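Local coordinates for hypoxanthine-guanine phosphoribosyltransferase (Thermus thermophilus, PDB 3ACD), which probably transfers a phosphoribosyl group from 5-phospho-alpha-D-ribose 1-diphosphate to hypoxanthine or guanine, giving IMP or GMP in purine salvage, at residues 130-135 and 159-164; 100-105 and 109-114; 54-59 and 63-68. All blocks are in the same frame, centred on the assembly; numbering follows the deposited sequence.

Interaction 1 of 3, residues 130-135 and 159-164. With IMP (inosinic acid), chain B.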
loop_
_atom_site.group_PDB
_atom_site.type_symbol
_atom_site.label_atom_id
_atom_site.label_comp_id
_atom_site.label_asym_id
_atom_site.label_seq_id
_atom_site.Cartn_x
_atom_site.Cartn_y
_atom_site.Cartn_z
ATOM N N ALA A 130 -5.457 -12.028 6.743
ATOM C CA ALA A 130 -4.908 -11.184 7.795
ATOM C C ALA A 130 -3.477 -11.612 8.075
ATOM O O ALA A 130 -3.188 -12.803 8.144
ATOM C CB ALA A 130 -5.747 -11.312 9.066
ATOM N N LEU A 131 -2.577 -10.650 8.232
ATOM C CA LEU A 131 -1.187 -11.000 8.503
ATOM C C LEU A 131 -1.037 -11.633 9.882
ATOM O O LEU A 131 -0.350 -12.641 10.030
ATOM C CB LEU A 131 -0.285 -9.766 8.422
ATOM C CG LEU A 131 1.203 -10.058 8.653
ATOM C CD1 LEU A 131 1.751 -10.921 7.511
ATOM C CD2 LEU A 131 1.966 -8.753 8.741
ATOM N N LEU A 132 -1.700 -11.053 10.881
ATOM C CA LEU A 132 -1.598 -11.542 12.253
ATOM C C LEU A 132 -2.937 -11.680 12.967
ATOM O O LEU A 132 -3.947 -11.120 12.542
ATOM C CB LEU A 132 -0.726 -10.589 13.073
ATOM C CG LEU A 132 0.659 -10.219 12.537
ATOM C CD1 LEU A 132 1.188 -9.012 13.301
ATOM C CD2 LEU A 132 1.601 -11.404 12.666
ATOM N N SER A 133 -2.924 -12.424 14.068
ATOM C CA SER A 133 -4.116 -12.617 14.880
ATOM C C SER A 133 -3.707 -12.937 16.313
ATOM O O SER A 133 -2.811 -13.754 16.541
ATOM C CB SER A 133 -4.978 -13.756 14.333
ATOM O OG SER A 133 -6.130 -13.938 15.148
ATOM N N LYS A 134 -4.361 -12.273 17.265
ATOM C CA LYS A 134 -4.115 -12.466 18.696
ATOM C C LYS A 134 -5.411 -13.034 19.278
ATOM O O LYS A 134 -6.175 -12.325 19.937
ATOM C CB LYS A 134 -3.780 -11.121 19.357
ATOM C CG LYS A 134 -2.500 -10.480 18.827
ATOM C CD LYS A 134 -2.144 -9.182 19.547
ATOM C CE LYS A 134 -3.148 -8.074 19.256
ATOM N NZ LYS A 134 -2.719 -6.771 19.841
ATOM N N PRO A 135 -5.668 -14.328 19.040
ATOM C CA PRO A 135 -6.871 -15.016 19.514
ATOM C C PRO A 135 -7.200 -14.943 21.003
ATOM O O PRO A 135 -8.369 -15.034 21.375
ATOM C CB PRO A 135 -6.666 -16.450 19.015
ATOM C CG PRO A 135 -5.180 -16.595 19.003
ATOM C CD PRO A 135 -4.739 -15.283 18.406
ATOM N N TYR A 159 6.101 -3.220 9.442
ATOM C CA TYR A 159 5.464 -3.809 8.265
ATOM C C TYR A 159 4.049 -3.243 8.066
ATOM O O TYR A 159 3.093 -3.991 7.849
ATOM C CB TYR A 159 5.408 -5.340 8.424
ATOM C CG TYR A 159 5.112 -6.108 7.149
ATOM C CD1 TYR A 159 6.103 -6.316 6.180
ATOM C CD2 TYR A 159 3.840 -6.622 6.905
ATOM C CE1 TYR A 159 5.824 -7.022 5.001
ATOM C CE2 TYR A 159 3.552 -7.320 5.736
ATOM C CZ TYR A 159 4.543 -7.517 4.788
ATOM O OH TYR A 159 4.235 -8.197 3.628
ATOM N N GLY A 160 3.924 -1.921 8.151
ATOM C CA GLY A 160 2.629 -1.284 7.963
ATOM C C GLY A 160 1.903 -0.905 9.243
ATOM O O GLY A 160 1.150 0.072 9.272
ATOM N N LEU A 161 2.124 -1.677 10.304
ATOM C CA LEU A 161 1.476 -1.415 11.583
ATOM C C LEU A 161 2.244 -0.335 12.332
ATOM O O LEU A 161 3.474 -0.343 12.372
ATOM C CB LEU A 161 1.396 -2.700 12.415
ATOM C CG LEU A 161 0.424 -3.778 11.907
ATOM C CD1 LEU A 161 0.881 -4.302 10.557
ATOM C CD2 LEU A 161 0.353 -4.924 12.914
ATOM N N ASP A 162 1.509 0.589 12.937
ATOM C CA ASP A 162 2.125 1.705 13.639
ATOM C C ASP A 162 2.205 1.622 15.151
ATOM O O ASP A 162 1.557 0.799 15.803
ATOM C CB ASP A 162 1.381 2.994 13.299
ATOM C CG ASP A 162 0.020 3.065 13.975
ATOM O OD1 ASP A 162 -0.811 2.172 13.724
ATOM O OD2 ASP A 162 -0.211 4.004 14.762
ATOM N N ARG A 163 3.024 2.519 15.682
ATOM C CA ARG A 163 3.221 2.706 17.107
ATOM C C ARG A 163 3.113 4.227 17.187
ATOM O O ARG A 163 4.085 4.943 16.954
ATOM C CB ARG A 163 4.613 2.230 17.534
ATOM C CG ARG A 163 4.888 2.416 19.013
ATOM C CD ARG A 163 6.131 1.666 19.468
ATOM N NE ARG A 163 7.325 2.043 18.715
ATOM C CZ ARG A 163 8.568 1.850 19.147
ATOM N NH1 ARG A 163 8.779 1.288 20.332
ATOM N NH2 ARG A 163 9.599 2.213 18.399
ATOM N N ALA A 164 1.908 4.715 17.471
ATOM C CA ALA A 164 1.657 6.154 17.541
ATOM C C ALA A 164 2.010 6.810 16.202
ATOM O O ALA A 164 2.671 7.849 16.159
ATOM C CB ALA A 164 2.469 6.783 18.672
HETATM P P IMP B . -9.761 -5.161 16.624
HETATM O O1P IMP B . -9.675 -5.203 18.100
HETATM O O2P IMP B . -11.156 -4.499 16.194
HETATM O O3P IMP B . -9.660 -6.660 16.040
HETATM O "O5'" IMP B . -8.520 -4.280 16.070
HETATM C "C5'" IMP B . -8.696 -3.508 14.885
HETATM C "C4'" IMP B . -7.439 -2.699 14.557
HETATM O "O4'" IMP B . -6.662 -2.430 15.764
HETATM C "C3'" IMP B . -6.468 -3.530 13.688
HETATM O "O3'" IMP B . -6.845 -3.516 12.310
HETATM C "C2'" IMP B . -5.151 -2.772 13.927
HETATM O "O2'" IMP B . -5.036 -1.644 13.054
HETATM C "C1'" IMP B . -5.272 -2.320 15.392
HETATM N N9 IMP B . -4.418 -3.185 16.241
HETATM C C8 IMP B . -4.824 -4.198 17.079
HETATM N N7 IMP B . -3.788 -4.742 17.662
HETATM C C5 IMP B . -2.667 -4.124 17.233
HETATM C C6 IMP B . -1.267 -4.265 17.502
HETATM O O6 IMP B . -0.861 -5.116 18.276
HETATM N N1 IMP B . -0.390 -3.425 16.858
HETATM C C2 IMP B . -0.840 -2.464 15.979
HETATM N N3 IMP B . -2.123 -2.321 15.726
HETATM C C4 IMP B . -3.059 -3.115 16.317
#

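Interaction 2 of 3, residues 100-105 and 109-114. With IMP (inosinic acid), chain B.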
loop_
_atom_site.group_PDB
_atom_site.type_symbol
_atom_site.label_atom_id
_atom_site.label_comp_id
_atom_site.label_asym_id
_atom_site.label_seq_id
_atom_site.Cartn_x
_atom_site.Cartn_y
_atom_site.Cartn_z
ATOM N N VAL A 100 -11.123 -9.634 2.074
ATOM C CA VAL A 100 -10.753 -8.516 2.933
ATOM C C VAL A 100 -9.299 -8.736 3.342
ATOM O O VAL A 100 -8.921 -9.846 3.708
ATOM C CB VAL A 100 -11.625 -8.475 4.210
ATOM C CG1 VAL A 100 -11.180 -7.328 5.114
ATOM C CG2 VAL A 100 -13.096 -8.315 3.834
ATOM N N VAL A 101 -8.485 -7.688 3.263
ATOM C CA VAL A 101 -7.080 -7.797 3.637
ATOM C C VAL A 101 -6.833 -6.903 4.853
ATOM O O VAL A 101 -6.843 -5.672 4.755
ATOM C CB VAL A 101 -6.155 -7.379 2.470
ATOM C CG1 VAL A 101 -4.694 -7.526 2.883
ATOM C CG2 VAL A 101 -6.445 -8.246 1.246
ATOM N N GLU A 102 -6.615 -7.549 5.996
ATOM C CA GLU A 102 -6.398 -6.875 7.273
ATOM C C GLU A 102 -4.974 -7.015 7.782
ATOM O O GLU A 102 -4.255 -7.922 7.378
ATOM C CB GLU A 102 -7.353 -7.459 8.318
ATOM C CG GLU A 102 -8.705 -6.787 8.365
ATOM C CD GLU A 102 -8.669 -5.502 9.156
ATOM O OE1 GLU A 102 -7.592 -4.875 9.223
ATOM O OE2 GLU A 102 -9.721 -5.115 9.704
ATOM N N ASP A 103 -4.571 -6.119 8.679
ATOM C CA ASP A 103 -3.230 -6.188 9.241
ATOM C C ASP A 103 -3.193 -7.176 10.399
ATOM O O ASP A 103 -2.447 -8.157 10.365
ATOM C CB ASP A 103 -2.734 -4.800 9.698
ATOM C CG ASP A 103 -3.706 -4.078 10.638
ATOM O OD1 ASP A 103 -4.833 -4.561 10.880
ATOM O OD2 ASP A 103 -3.326 -2.994 11.139
ATOM N N ILE A 104 -4.016 -6.934 11.412
ATOM C CA ILE A 104 -4.053 -7.809 12.575
ATOM C C ILE A 104 -5.437 -7.831 13.213
ATOM O O ILE A 104 -6.081 -6.794 13.356
ATOM C CB ILE A 104 -3.003 -7.363 13.624
ATOM C CG1 ILE A 104 -3.058 -8.265 14.861
ATOM C CG2 ILE A 104 -3.248 -5.918 14.022
ATOM C CD1 ILE A 104 -1.902 -8.014 15.820
ATOM N N VAL A 105 -5.898 -9.027 13.565
ATOM C CA VAL A 105 -7.195 -9.183 14.206
ATOM C C VAL A 105 -6.920 -9.306 15.701
ATOM O O VAL A 105 -6.235 -10.230 16.149
ATOM C CB VAL A 105 -7.937 -10.440 13.686
ATOM C CG1 VAL A 105 -9.320 -10.550 14.344
ATOM C CG2 VAL A 105 -8.084 -10.358 12.165
ATOM N N LEU A 109 -13.660 -6.949 16.789
ATOM C CA LEU A 109 -14.787 -6.034 16.637
ATOM C C LEU A 109 -14.803 -5.315 15.287
ATOM O O LEU A 109 -15.830 -5.278 14.608
ATOM C CB LEU A 109 -14.782 -5.004 17.771
ATOM C CG LEU A 109 -14.965 -5.585 19.179
ATOM C CD1 LEU A 109 -14.802 -4.490 20.222
ATOM C CD2 LEU A 109 -16.339 -6.233 19.288
ATOM N N THR A 110 -13.669 -4.746 14.895
ATOM C CA THR A 110 -13.602 -4.027 13.626
ATOM C C THR A 110 -13.925 -4.920 12.435
ATOM O O THR A 110 -14.746 -4.565 11.590
ATOM C CB THR A 110 -12.219 -3.394 13.409
ATOM O OG1 THR A 110 -11.929 -2.505 14.494
ATOM C CG2 THR A 110 -12.200 -2.599 12.112
ATOM N N LEU A 111 -13.278 -6.079 12.362
ATOM C CA LEU A 111 -13.527 -6.993 11.259
ATOM C C LEU A 111 -14.989 -7.431 11.250
ATOM O O LEU A 111 -15.596 -7.564 10.186
ATOM C CB LEU A 111 -12.607 -8.217 11.361
ATOM C CG LEU A 111 -12.736 -9.273 10.258
ATOM C CD1 LEU A 111 -12.553 -8.629 8.888
ATOM C CD2 LEU A 111 -11.697 -10.366 10.477
ATOM N N SER A 112 -15.554 -7.650 12.436
ATOM C CA SER A 112 -16.950 -8.062 12.544
ATOM C C SER A 112 -17.862 -7.011 11.908
ATOM O O SER A 112 -18.761 -7.340 11.134
ATOM C CB SER A 112 -17.336 -8.258 14.012
ATOM O OG SER A 112 -18.668 -8.730 14.117
ATOM N N TYR A 113 -17.623 -5.748 12.240
ATOM C CA TYR A 113 -18.415 -4.656 11.686
ATOM C C TYR A 113 -18.231 -4.602 10.173
ATOM O O TYR A 113 -19.200 -4.481 9.421
ATOM C CB TYR A 113 -17.984 -3.318 12.291
ATOM C CG TYR A 113 -18.697 -2.128 11.688
ATOM C CD1 TYR A 113 -20.042 -1.882 11.963
ATOM C CD2 TYR A 113 -18.033 -1.261 10.819
ATOM C CE1 TYR A 113 -20.710 -0.802 11.388
ATOM C CE2 TYR A 113 -18.692 -0.178 10.237
ATOM C CZ TYR A 113 -20.030 0.046 10.526
ATOM O OH TYR A 113 -20.684 1.113 9.955
ATOM N N LEU A 114 -16.981 -4.690 9.732
ATOM C CA LEU A 114 -16.678 -4.643 8.308
ATOM C C LEU A 114 -17.379 -5.755 7.535
ATOM O O LEU A 114 -17.955 -5.507 6.475
ATOM C CB LEU A 114 -15.165 -4.727 8.082
ATOM C CG LEU A 114 -14.699 -4.681 6.623
ATOM C CD1 LEU A 114 -15.194 -3.395 5.970
ATOM C CD2 LEU A 114 -13.176 -4.764 6.557
HETATM P P IMP B . -9.761 -5.161 16.624
HETATM O O1P IMP B . -9.675 -5.203 18.100
HETATM O O2P IMP B . -11.156 -4.499 16.194
HETATM O O3P IMP B . -9.660 -6.660 16.040
HETATM O "O5'" IMP B . -8.520 -4.280 16.070
HETATM C "C5'" IMP B . -8.696 -3.508 14.885
HETATM C "C4'" IMP B . -7.439 -2.699 14.557
HETATM O "O4'" IMP B . -6.662 -2.430 15.764
HETATM C "C3'" IMP B . -6.468 -3.530 13.688
HETATM O "O3'" IMP B . -6.845 -3.516 12.310
HETATM C "C2'" IMP B . -5.151 -2.772 13.927
HETATM O "O2'" IMP B . -5.036 -1.644 13.054
HETATM C "C1'" IMP B . -5.272 -2.320 15.392
HETATM N N9 IMP B . -4.418 -3.185 16.241
HETATM C C8 IMP B . -4.824 -4.198 17.079
HETATM N N7 IMP B . -3.788 -4.742 17.662
HETATM C C5 IMP B . -2.667 -4.124 17.233
HETATM C C6 IMP B . -1.267 -4.265 17.502
HETATM O O6 IMP B . -0.861 -5.116 18.276
HETATM N N1 IMP B . -0.390 -3.425 16.858
HETATM C C2 IMP B . -0.840 -2.464 15.979
HETATM N N3 IMP B . -2.123 -2.321 15.726
HETATM C C4 IMP B . -3.059 -3.115 16.317
#

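Interaction 3 of 3, residues 54-59 and 63-68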
loop_
_atom_site.group_PDB
_atom_site.type_symbol
_atom_site.label_atom_id
_atom_site.label_comp_id
_atom_site.label_asym_id
_atom_site.label_seq_id
_atom_site.Cartn_x
_atom_site.Cartn_y
_atom_site.Cartn_z
ATOM N N ASP A 54 2.491 -6.724 -0.863
ATOM C CA ASP A 54 3.242 -7.962 -1.064
ATOM C C ASP A 54 2.338 -9.127 -1.456
ATOM O O ASP A 54 2.687 -9.931 -2.322
ATOM C CB ASP A 54 4.022 -8.326 0.202
ATOM C CG ASP A 54 5.135 -7.345 0.505
ATOM O OD1 ASP A 54 5.378 -6.443 -0.323
ATOM O OD2 ASP A 54 5.769 -7.476 1.571
ATOM N N LEU A 55 1.172 -9.208 -0.824
ATOM C CA LEU A 55 0.223 -10.283 -1.096
ATOM C C LEU A 55 -0.288 -10.311 -2.539
ATOM O O LEU A 55 -0.274 -11.365 -3.179
ATOM C CB LEU A 55 -0.978 -10.190 -0.140
ATOM C CG LEU A 55 -2.043 -11.287 -0.289
ATOM C CD1 LEU A 55 -1.436 -12.634 0.064
ATOM C CD2 LEU A 55 -3.235 -10.998 0.617
ATOM N N VAL A 56 -0.738 -9.171 -3.062
ATOM C CA VAL A 56 -1.263 -9.160 -4.422
ATOM C C VAL A 56 -0.219 -9.564 -5.460
ATOM O O VAL A 56 -0.547 -10.208 -6.457
ATOM C CB VAL A 56 -1.885 -7.783 -4.799
ATOM C CG1 VAL A 56 -3.031 -7.462 -3.843
ATOM C CG2 VAL A 56 -0.830 -6.682 -4.780
ATOM N N ARG A 57 1.039 -9.216 -5.214
ATOM C CA ARG A 57 2.107 -9.571 -6.139
ATOM C C ARG A 57 2.418 -11.064 -6.101
ATOM O O ARG A 57 3.238 -11.551 -6.882
ATOM C CB ARG A 57 3.367 -8.760 -5.835
ATOM C CG ARG A 57 3.278 -7.323 -6.334
ATOM C CD ARG A 57 4.537 -6.538 -6.024
ATOM N NE ARG A 57 4.634 -6.170 -4.613
ATOM C CZ ARG A 57 5.597 -5.397 -4.119
ATOM N NH1 ARG A 57 6.536 -4.924 -4.930
ATOM N NH2 ARG A 57 5.617 -5.084 -2.826
ATOM N N ALA A 58 1.756 -11.782 -5.194
ATOM C CA ALA A 58 1.944 -13.228 -5.073
ATOM C C ALA A 58 0.665 -13.961 -5.477
ATOM O O ALA A 58 0.503 -15.149 -5.201
ATOM C CB ALA A 58 2.331 -13.594 -3.643
ATOM N N ILE A 59 -0.247 -13.245 -6.130
ATOM C CA ILE A 59 -1.501 -13.835 -6.587
ATOM C C ILE A 59 -1.621 -13.659 -8.100
ATOM O O ILE A 59 -2.133 -12.645 -8.582
ATOM C CB ILE A 59 -2.726 -13.172 -5.926
ATOM C CG1 ILE A 59 -2.652 -13.320 -4.405
ATOM C CG2 ILE A 59 -4.010 -13.821 -6.445
ATOM C CD1 ILE A 59 -3.738 -12.558 -3.671
ATOM N N LEU A 63 -7.484 -9.625 -11.000
ATOM C CA LEU A 63 -8.204 -9.171 -9.822
ATOM C C LEU A 63 -8.270 -7.659 -9.746
ATOM O O LEU A 63 -7.492 -6.963 -10.400
ATOM C CB LEU A 63 -7.528 -9.731 -8.563
ATOM C CG LEU A 63 -6.034 -9.436 -8.362
ATOM C CD1 LEU A 63 -5.840 -8.027 -7.808
ATOM C CD2 LEU A 63 -5.447 -10.454 -7.386
ATOM N N THR A 64 -9.213 -7.163 -8.951
ATOM C CA THR A 64 -9.385 -5.731 -8.756
ATOM C C THR A 64 -9.146 -5.433 -7.282
ATOM O O THR A 64 -9.094 -6.349 -6.455
ATOM C CB THR A 64 -10.804 -5.261 -9.157
ATOM O OG1 THR A 64 -11.785 -5.998 -8.420
ATOM C CG2 THR A 64 -11.028 -5.474 -10.648
ATOM N N MET A 65 -9.008 -4.154 -6.951
ATOM C CA MET A 65 -8.740 -3.764 -5.575
ATOM C C MET A 65 -9.475 -2.498 -5.179
ATOM O O MET A 65 -9.922 -1.722 -6.025
ATOM C CB MET A 65 -7.239 -3.495 -5.380
ATOM C CG MET A 65 -6.284 -4.567 -5.895
ATOM S SD MET A 65 -4.562 -3.983 -5.737
ATOM C CE MET A 65 -3.678 -5.224 -6.716
ATOM N N ASP A 66 -9.582 -2.296 -3.872
ATOM C CA ASP A 66 -10.185 -1.096 -3.328
ATOM C C ASP A 66 -9.565 -0.897 -1.948
ATOM O O ASP A 66 -8.932 -1.809 -1.401
ATOM C CB ASP A 66 -11.710 -1.218 -3.227
ATOM C CG ASP A 66 -12.402 0.126 -3.362
ATOM O OD1 ASP A 66 -11.701 1.159 -3.291
ATOM O OD2 ASP A 66 -13.638 0.158 -3.537
ATOM N N PHE A 67 -9.734 0.300 -1.400
ATOM C CA PHE A 67 -9.183 0.636 -0.096
ATOM C C PHE A 67 -10.260 1.278 0.764
ATOM O O PHE A 67 -11.058 2.080 0.277
ATOM C CB PHE A 67 -8.011 1.606 -0.268
ATOM C CG PHE A 67 -6.844 1.016 -1.003
ATOM C CD1 PHE A 67 -5.769 0.471 -0.307
ATOM C CD2 PHE A 67 -6.836 0.962 -2.393
ATOM C CE1 PHE A 67 -4.704 -0.120 -0.982
ATOM C CE2 PHE A 67 -5.775 0.372 -3.080
ATOM C CZ PHE A 67 -4.709 -0.171 -2.373
ATOM N N ILE A 68 -10.286 0.913 2.040
ATOM C CA ILE A 68 -11.262 1.468 2.968
ATOM C C ILE A 68 -10.597 1.764 4.306
ATOM O O ILE A 68 -9.624 1.114 4.681
ATOM C CB ILE A 68 -12.424 0.487 3.211
ATOM C CG1 ILE A 68 -11.880 -0.822 3.786
ATOM C CG2 ILE A 68 -13.177 0.243 1.918
ATOM C CD1 ILE A 68 -12.943 -1.837 4.119
#

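Interaction 1 of 3, residues 130-135 and 159-164
Leu131 and Leu132 meet Tyr159 and Leu161 beside the purine pocket of a type I phosphoribosyltransferase. The corner and short strand at 131-133 face the loop after strand 156-157. Lys134, just beyond the strand, and Leu161 of the loop reach the base of IMP. No hydrogen bond joins the two segments. The contact between them is apolar, small and buried.

Leu131 uses one branch. Its CD2 approaches Tyr159 CD2 at 3.4 Å and Tyr159 CE2 at 3.7 Å, slanting in toward one side of the ring. With CG anti to the backbone N (chi1 -178°), the side chain extends from this corner of the chain to the ring. The hydroxyl of Tyr159 is bonded to Asp54, which helps hold the far end of the ring. Arg57 of the second subunit also packs on this tyrosine.

The second pair is looser. Leu132 CD1 lies 4.2 Å from Leu161 CD2. The same Leu161 methyl is 4.1 Å from IMP C2, so this leucine touches both the protein and the base.

Lys134 makes the polar contact with the base. Its chain bends at chi3 (-67°) and brings NZ to the edge of the purine that carries N7 and O6. NZ donates to IMP O6 at 2.9 Å and to IMP N7 at 3.2 Å. It is also hydrogen-bonded to the carbonyl of Ala154. A methionine in its place would probably leave O6 and N7 without this shared donor and the Ala154 carbonyl without this partner.

The chemistry fits the probable substrates. A donor facing both N7 and a carbonyl oxygen at position 6 suits hypoxanthine and guanine. An adenine would present an amino group there, which is consistent with preference for 6-oxopurines.

Interaction 2 of 3, residues 100-105 and 109-114
Val100, Glu102 and Val105 pack against Leu111 and Leu114 within the PRPP-binding motif of the type I phosphoribosyltransferases. Here strand 97-102 leads, through a corner at Asp103, strand 104-105 and the phosphate loop, into helix 109-119. Strand 100-102 and helix 109-114 run nearly antiparallel, at 164°.

The apolar contacts join the helix to the sheet. Val100 CG1 and Leu114 CD2 meet tip to tip at 3.6 Å. The two branches of Leu111 divide their work. CD1 lies 4.2 Å from Val100 CG1, and CD2 lies 4.0 Å from Val105 CG2. The CG of Glu102 also borders Leu111 CD1.

Asp103 and Thr110 carry the hydrogen bonds to IMP. Asp103 takes both ribose hydroxyls, O3' on OD1 and O2' on OD2. The amide of Ile104 reaches Asp103 OD1 too, from above the carboxylate plane (48°), so OD1 has two donors that help hold the carboxylate in place. Gly108 and Thr107 also bind the nucleotide.

Thr110 grips the phosphate twice at the first turn of the helix. Its OG1 sits beside the backbone N (chi1 -58°), so both can reach one oxygen: IMP O2P is 2.8 Å from Thr110 N and 2.7 Å from Thr110 OG1.

Interaction 3 of 3, residues 54-59 and 63-68
Val56 and Ile59 face Met65 and Leu63 in a beta-alpha-beta unit made of strand 40-45, helix 49-56 and strand 64-70. The contact joins the last part of the helix and the turn after it to the start of the strand. It is buried, apolar packing away from the IMP site.

Met65 reaches across with an extended chain. Beyond CG its torsions are close to straight, which carries the CE methyl to the tip of Val56. CE meets Val56 CB, CG1 and CG2 at the same distance, 3.7 Å. The methyl thus sits over the branch of the valine and not against one arm alone. Val56 also touches Leu41 of strand 40-45.

Ile59 and Leu63 cross at about a right angle. Leu63 has CG between its backbone N and carbonyl carbon (chi1 56°), an uncommon setting for leucine. Its CD2 comes within 3.8 Å of Ile59 CG2 and 4.1 Å of Ile59 CB. CG2, anti to the backbone N of Ile59, is the branch that touches Leu63.

A type I turn spans Val56 to Ile59, and both of these residues point their CB toward 63-68. Its bond runs from Ile59 N to Val56 O at 3.1 Å. In the same segment Arg57 NH2 forms a salt bridge with Asp54 OD1, with weak hydrogen-bond geometry.

The second subunit covers this region. Asp54 and Arg57 make reciprocal salt bridges with Arg57 and Asp54 of that subunit, and Phe67 stacks edge-to-face with its Phe49.

On the strand, Asp66 bonds to the amide of the next residue. Phe67 N meets the anti side of Asp66 OD1 at 2.9 Å, 33° out of the carboxylate plane.

In the fold
All three contacts are buried and all reach the same parallel sheet, but serve different parts of it. Interactions 1 and 2 share the IMP site. Their strands 132-133 and 104-105 are neighbours, joined by probable backbone hydrogen bonds from Leu132 to Asp103 and Lys134 to Val105. Interaction 1 hydrogen-bonds the base; interaction 2 the ribose and phosphate, with Ile104 packing on the base. Interaction 3 binds no ligand and borders the second subunit. It joins interaction 2 through packing of Ile68 on Leu114, and interaction 1 through Asp54 and Tyr159. Across each pair of segments the packing is apolar. Key polar groups of the first two turn to IMP; in the third, Asp54 and Arg57 pair across the dimer.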